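Beta-phosphoglucomutase (Bacteroides vulgatus, PDB 3DV9) probably interconverts beta-D-glucose 1-phosphate and glucose 6-phosphate as a magnesium-binding member of the haloacid dehalogenase superfamily. Local coordinates at residues A[207-212]-A[216-221]; A[225-230]-A[234-239]. All coordinates share one frame; numbering follows the deposited sequence.

Contact 1 of 2, residues A[207-212]-A[216-221]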
loop_
_atom_site.group_PDB
_atom_site.type_symbol
_atom_site.label_atom_id
_atom_site.label_comp_id
_atom_site.label_asym_id
_atom_site.label_seq_id
_atom_site.Cartn_x
_atom_site.Cartn_y
_atom_site.Cartn_z
ATOM N N ALA A 207 8.850 -0.081 4.032
ATOM C CA ALA A 207 8.639 -1.010 2.929
ATOM C C ALA A 207 8.743 -2.451 3.432
ATOM O O ALA A 207 9.591 -2.783 4.244
ATOM C CB ALA A 207 9.663 -0.825 1.799
ATOM N N VAL A 208 7.860 -3.285 2.918
ATOM C CA VAL A 208 7.921 -4.731 3.191
ATOM C C VAL A 208 7.864 -5.373 1.821
ATOM O O VAL A 208 6.845 -5.267 1.095
ATOM C CB VAL A 208 6.701 -5.203 4.068
ATOM C CG1 VAL A 208 6.781 -6.724 4.331
ATOM C CG2 VAL A 208 6.551 -4.394 5.394
ATOM N N ASN A 209 8.967 -6.006 1.434
ATOM C CA ASN A 209 9.081 -6.527 0.068
ATOM C C ASN A 209 8.436 -7.908 -0.038
ATOM O O ASN A 209 9.072 -8.903 0.263
ATOM C CB ASN A 209 10.537 -6.546 -0.436
ATOM C CG ASN A 209 10.602 -6.766 -1.924
ATOM O OD1 ASN A 209 9.575 -7.076 -2.536
ATOM N ND2 ASN A 209 11.777 -6.597 -2.520
ATOM N N THR A 210 7.192 -7.974 -0.527
ATOM C CA THR A 210 6.497 -9.246 -0.543
ATOM C C THR A 210 6.359 -9.743 -1.957
ATOM O O THR A 210 5.645 -10.724 -2.212
ATOM C CB THR A 210 5.074 -9.083 0.043
ATOM O OG1 THR A 210 4.341 -8.164 -0.785
ATOM C CG2 THR A 210 5.128 -8.567 1.495
ATOM N N GLY A 211 7.002 -9.054 -2.910
ATOM C CA GLY A 211 6.814 -9.417 -4.323
ATOM C C GLY A 211 8.099 -9.795 -5.033
ATOM O O GLY A 211 9.087 -10.135 -4.391
ATOM N N PRO A 212 8.089 -9.725 -6.369
ATOM C CA PRO A 212 9.194 -10.161 -7.249
ATOM C C PRO A 212 10.279 -9.105 -7.538
ATOM O O PRO A 212 11.297 -9.404 -8.224
ATOM C CB PRO A 212 8.470 -10.498 -8.542
ATOM C CG PRO A 212 7.292 -9.560 -8.575
ATOM C CD PRO A 212 6.909 -9.279 -7.138
ATOM N N ASN A 216 15.939 -2.625 -3.973
ATOM C CA ASN A 216 16.304 -1.248 -4.380
ATOM C C ASN A 216 15.159 -0.423 -4.970
ATOM O O ASN A 216 15.127 0.804 -4.842
ATOM C CB ASN A 216 17.529 -1.257 -5.318
ATOM C CG ASN A 216 18.812 -1.712 -4.607
ATOM O OD1 ASN A 216 18.837 -1.960 -3.388
ATOM N ND2 ASN A 216 19.889 -1.852 -5.381
ATOM N N VAL A 217 14.198 -1.091 -5.586
ATOM C CA VAL A 217 13.042 -0.441 -6.177
ATOM C C VAL A 217 12.232 0.289 -5.098
ATOM O O VAL A 217 11.650 1.340 -5.342
ATOM C CB VAL A 217 12.175 -1.511 -6.912
ATOM C CG1 VAL A 217 10.951 -0.932 -7.482
ATOM C CG2 VAL A 217 12.982 -2.153 -8.047
ATOM N N LEU A 218 12.240 -0.282 -3.897
ATOM C CA LEU A 218 11.516 0.276 -2.748
ATOM C C LEU A 218 12.359 1.319 -2.013
ATOM O O LEU A 218 11.887 2.430 -1.671
ATOM C CB LEU A 218 11.126 -0.862 -1.801
ATOM C CG LEU A 218 10.148 -1.872 -2.431
ATOM C CD1 LEU A 218 9.827 -3.018 -1.434
ATOM C CD2 LEU A 218 8.854 -1.265 -2.973
ATOM N N LEU A 219 13.613 0.967 -1.741
ATOM C CA LEU A 219 14.543 1.872 -1.098
ATOM C C LEU A 219 14.714 3.186 -1.877
ATOM O O LEU A 219 14.839 4.245 -1.265
ATOM C CB LEU A 219 15.911 1.199 -0.947
ATOM C CG LEU A 219 15.911 -0.044 -0.023
ATOM C CD1 LEU A 219 17.226 -0.762 -0.139
ATOM C CD2 LEU A 219 15.643 0.411 1.436
ATOM N N ASN A 220 14.713 3.103 -3.215
ATOM C CA ASN A 220 14.937 4.287 -4.056
ATOM C C ASN A 220 13.799 5.277 -4.052
ATOM O O ASN A 220 13.956 6.412 -4.546
ATOM C CB ASN A 220 15.215 3.880 -5.489
ATOM C CG ASN A 220 16.617 3.340 -5.682
ATOM O OD1 ASN A 220 17.492 3.516 -4.834
ATOM N ND2 ASN A 220 16.833 2.670 -6.808
ATOM N N GLU A 221 12.652 4.852 -3.517
ATOM C CA GLU A 221 11.515 5.733 -3.343
ATOM C C GLU A 221 11.496 6.395 -1.953
ATOM O O GLU A 221 10.526 7.092 -1.607
ATOM C CB GLU A 221 10.210 4.972 -3.647
ATOM C CG GLU A 221 10.118 4.498 -5.098
ATOM C CD GLU A 221 10.267 5.627 -6.117
ATOM O OE1 GLU A 221 9.912 6.793 -5.805
ATOM O OE2 GLU A 221 10.751 5.326 -7.233
#

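Contact 2 of 2, residues A[225-230]-A[234-239]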
loop_
_atom_site.group_PDB
_atom_site.type_symbol
_atom_site.label_atom_id
_atom_site.label_comp_id
_atom_site.label_asym_id
_atom_site.label_seq_id
_atom_site.Cartn_x
_atom_site.Cartn_y
_atom_site.Cartn_z
ATOM N N LEU A 225 12.521 2.448 6.374
ATOM C CA LEU A 225 12.997 1.135 6.759
ATOM C C LEU A 225 12.458 0.116 5.756
ATOM O O LEU A 225 11.428 0.342 5.077
ATOM C CB LEU A 225 12.507 0.767 8.166
ATOM C CG LEU A 225 13.101 1.389 9.429
ATOM C CD1 LEU A 225 12.324 0.871 10.656
ATOM C CD2 LEU A 225 14.593 1.064 9.536
ATOM N N LEU A 226 13.142 -1.020 5.648
ATOM C CA LEU A 226 12.690 -2.092 4.775
ATOM C C LEU A 226 12.741 -3.408 5.535
ATOM O O LEU A 226 13.771 -3.735 6.174
ATOM C CB LEU A 226 13.563 -2.211 3.497
ATOM C CG LEU A 226 13.018 -3.232 2.472
ATOM C CD1 LEU A 226 13.276 -2.725 1.064
ATOM C CD2 LEU A 226 13.685 -4.558 2.742
ATOM N N PHE A 227 11.644 -4.152 5.464
ATOM C CA PHE A 227 11.643 -5.581 5.936
ATOM C C PHE A 227 11.444 -6.532 4.782
ATOM O O PHE A 227 10.849 -6.195 3.760
ATOM C CB PHE A 227 10.569 -5.794 6.992
ATOM C CG PHE A 227 10.780 -4.952 8.224
ATOM C CD1 PHE A 227 11.617 -5.395 9.243
ATOM C CD2 PHE A 227 10.182 -3.701 8.339
ATOM C CE1 PHE A 227 11.869 -4.622 10.361
ATOM C CE2 PHE A 227 10.406 -2.917 9.452
ATOM C CZ PHE A 227 11.271 -3.362 10.481
ATOM N N HIS A 228 11.916 -7.755 4.960
ATOM C CA HIS A 228 11.972 -8.697 3.841
ATOM C C HIS A 228 10.660 -9.473 3.631
ATOM O O HIS A 228 10.519 -10.188 2.642
ATOM C CB HIS A 228 13.174 -9.618 4.065
ATOM C CG HIS A 228 14.475 -8.862 4.038
ATOM N ND1 HIS A 228 14.922 -8.190 2.921
ATOM C CD2 HIS A 228 15.365 -8.585 5.021
ATOM C CE1 HIS A 228 16.068 -7.588 3.196
ATOM N NE2 HIS A 228 16.363 -7.815 4.464
ATOM N N SER A 229 9.738 -9.381 4.599
ATOM C CA SER A 229 8.480 -10.143 4.550
ATOM C C SER A 229 7.557 -9.619 5.651
ATOM O O SER A 229 8.027 -8.993 6.622
ATOM C CB SER A 229 8.733 -11.648 4.826
ATOM O OG SER A 229 9.140 -11.862 6.175
HETATM N N MSE A 230 6.288 -9.984 5.578
HETATM C CA MSE A 230 5.370 -9.578 6.656
HETATM C C MSE A 230 5.706 -10.326 7.967
HETATM O O MSE A 230 5.605 -9.761 9.045
HETATM C CB MSE A 230 3.899 -9.711 6.245
HETATM C CG MSE A 230 3.393 -8.604 5.357
HETATM SE SE MSE A 230 3.497 -6.849 6.164
HETATM C CE MSE A 230 1.965 -6.881 7.312
ATOM N N ASN A 234 6.338 -8.349 11.440
ATOM C CA ASN A 234 5.637 -8.763 12.640
ATOM C C ASN A 234 6.668 -9.034 13.751
ATOM O O ASN A 234 6.489 -8.590 14.900
ATOM C CB ASN A 234 4.808 -10.010 12.367
ATOM C CG ASN A 234 4.152 -10.532 13.622
ATOM O OD1 ASN A 234 3.641 -9.746 14.426
ATOM N ND2 ASN A 234 4.218 -11.852 13.833
ATOM N N LYS A 235 7.722 -9.790 13.432
ATOM C CA LYS A 235 8.700 -10.187 14.452
ATOM C C LYS A 235 9.393 -8.970 15.086
ATOM O O LYS A 235 9.775 -8.979 16.274
ATOM C CB LYS A 235 9.759 -11.068 13.815
ATOM C CG LYS A 235 10.817 -11.566 14.755
ATOM C CD LYS A 235 11.678 -12.626 14.076
ATOM C CE LYS A 235 12.347 -12.113 12.804
ATOM N NZ LYS A 235 13.059 -13.206 12.050
ATOM N N ASN A 236 9.569 -7.952 14.268
ATOM C CA ASN A 236 10.247 -6.733 14.661
ATOM C C ASN A 236 9.351 -5.654 15.272
ATOM O O ASN A 236 9.842 -4.604 15.702
ATOM C CB ASN A 236 10.980 -6.187 13.450
ATOM C CG ASN A 236 12.276 -6.908 13.210
ATOM O OD1 ASN A 236 13.285 -6.616 13.852
ATOM N ND2 ASN A 236 12.257 -7.879 12.301
ATOM N N TRP A 237 8.052 -5.924 15.343
ATOM C CA TRP A 237 7.106 -4.883 15.784
ATOM C C TRP A 237 7.450 -4.334 17.205
ATOM O O TRP A 237 7.521 -3.115 17.445
ATOM C CB TRP A 237 5.646 -5.400 15.738
ATOM C CG TRP A 237 4.807 -4.310 16.278
ATOM C CD1 TRP A 237 4.207 -4.263 17.480
ATOM C CD2 TRP A 237 4.585 -3.030 15.647
ATOM N NE1 TRP A 237 3.578 -3.035 17.643
ATOM C CE2 TRP A 237 3.803 -2.261 16.531
ATOM C CE3 TRP A 237 4.981 -2.469 14.417
ATOM C CZ2 TRP A 237 3.396 -0.939 16.228
ATOM C CZ3 TRP A 237 4.575 -1.159 14.109
ATOM C CH2 TRP A 237 3.791 -0.414 15.012
ATOM N N GLU A 238 7.619 -5.230 18.156
ATOM C CA GLU A 238 7.911 -4.830 19.557
ATOM C C GLU A 238 9.124 -3.898 19.656
ATOM O O GLU A 238 9.044 -2.831 20.287
ATOM C CB GLU A 238 8.065 -6.063 20.447
ATOM C CG GLU A 238 6.785 -6.947 20.427
ATOM C CD GLU A 238 6.855 -8.178 19.485
ATOM O OE1 GLU A 238 6.902 -8.045 18.209
ATOM O OE2 GLU A 238 6.858 -9.313 20.080
ATOM N N THR A 239 10.206 -4.284 18.979
ATOM C CA THR A 239 11.467 -3.496 18.965
ATOM C C THR A 239 11.247 -2.171 18.262
ATOM O O THR A 239 11.779 -1.129 18.670
ATOM C CB THR A 239 12.578 -4.301 18.271
ATOM O OG1 THR A 239 12.771 -5.506 19.012
ATOM C CG2 THR A 239 13.940 -3.503 18.198
#

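Contact 1 of 2, residues A[207-212]-A[216-221]
The carboxamide of Asn209 takes the CD1 methyl of Leu218 over one face: CD1 stands almost directly above CG, with CG to CD1 at 3.9 Å. At the amide's oxygen end, OD1 accepts from Gly211 N at 3.3 Å, which closes an Asx turn; the donor is tilted 24° from the carbonyl plane. At the nitrogen end, ND2 is bonded to Asp215 OD1 and Leu213 O, so the group is held from both ends. Leu218 extends away from its helix, CD1 anti to CA (chi2 178°), and this carries the methyl to 3.7 Å from Asn209 CB. Closer to its backbone, the same leucine meets Ala207, CB to CB at 3.9 Å, making the contact apolar apart from the amide. Replacing Asn209 by alanine removes both OD1 and ND2, so Gly211 N and Asp215 OD1 would probably be left without these mates, the turn less firmly held and a gap opened beside Leu218 CD1. Strand 204-208 and helix 215-219 belong to one beta-alpha-beta unit of the Rossmann-like HAD core; Leu226 of strand 225-227 touches both Ala207 and Leu218, and Pro192 of helix 192-200 also packs on Leu218.

Contact 2 of 2, residues A[225-230]-A[234-239]
Phe227 and Asn236 meet where the edge strand 225-227 of the parallel HAD-core sheet turns into helix 230-244, a strand-to-helix joint marked by an N-cap at Ser229. The two side chains cross obliquely, the ring and amide planes lying 37° apart. Contact is made mainly through CE1 of the ring, which lies 3.6 Å from Asn236 CB. The amide carbon follows closely, with CG at 3.7 Å from the same CE1, while ND2 reaches along the ring to within 4.0 Å of CD1. Asn236 is turned this way because its CG is anti to the carbonyl carbon (chi1 -80°), and its ND2 bonds back to Asp232 O one turn earlier, which probably limits rotation of the amide. Phe227 also touches Ile206 of the adjoining strand, and Phe5 of helix 2-16 packs on Asn236, so the pair lies between sheet and helices.

Asn234, two residues earlier, is oriented differently. Its CG is anti to the backbone N, leading the amide away from the strand toward helix 113-122, where OD1 is hydrogen-bonded to Lys119 NZ. Met230, a selenomethionine, packs against Val208 of strand 204-208. The cap is evident from Ser229 OG bonding to Asp232 N in the first turn. Farther on, the helix is kinked where the backbone N of Glu238 and Thr239 lacks a bond to the preceding turn; just before this, Trp237 N bonds to Asn234 O at 3.1 Å, a span of three residues rather than four. The direct polar link between the segments is a normal helical bond: Asn234 N donates to Met230 O at 2.9 Å with an N-H...O angle of 168°, and Asn234 CB lies 3.4 Å from that same oxygen.

Overall arrangement
Followed from the N terminus, contact 1 comes first: the chain leaves strand 204-208, runs through a turn and folds back in helix 215-219, closing a loop with three residues between the segments. The chain then enters strand 225-227, from which contact 2 closes an equally short loop onto helix 230-244. The loops are in series, neither nested nor crossed, with centres about 14 Å apart. They meet through neighbouring sheet strands: Ala207 O lies 2.8 Å from Phe227 N and Ala207 N 2.8 Å from Leu225 O, both probable hydrogen bonds. At the end of strand 204-208, Val208 CG1 packs 3.3 Å from Ser229 C. Together they tie two helices to one edge of the sheet.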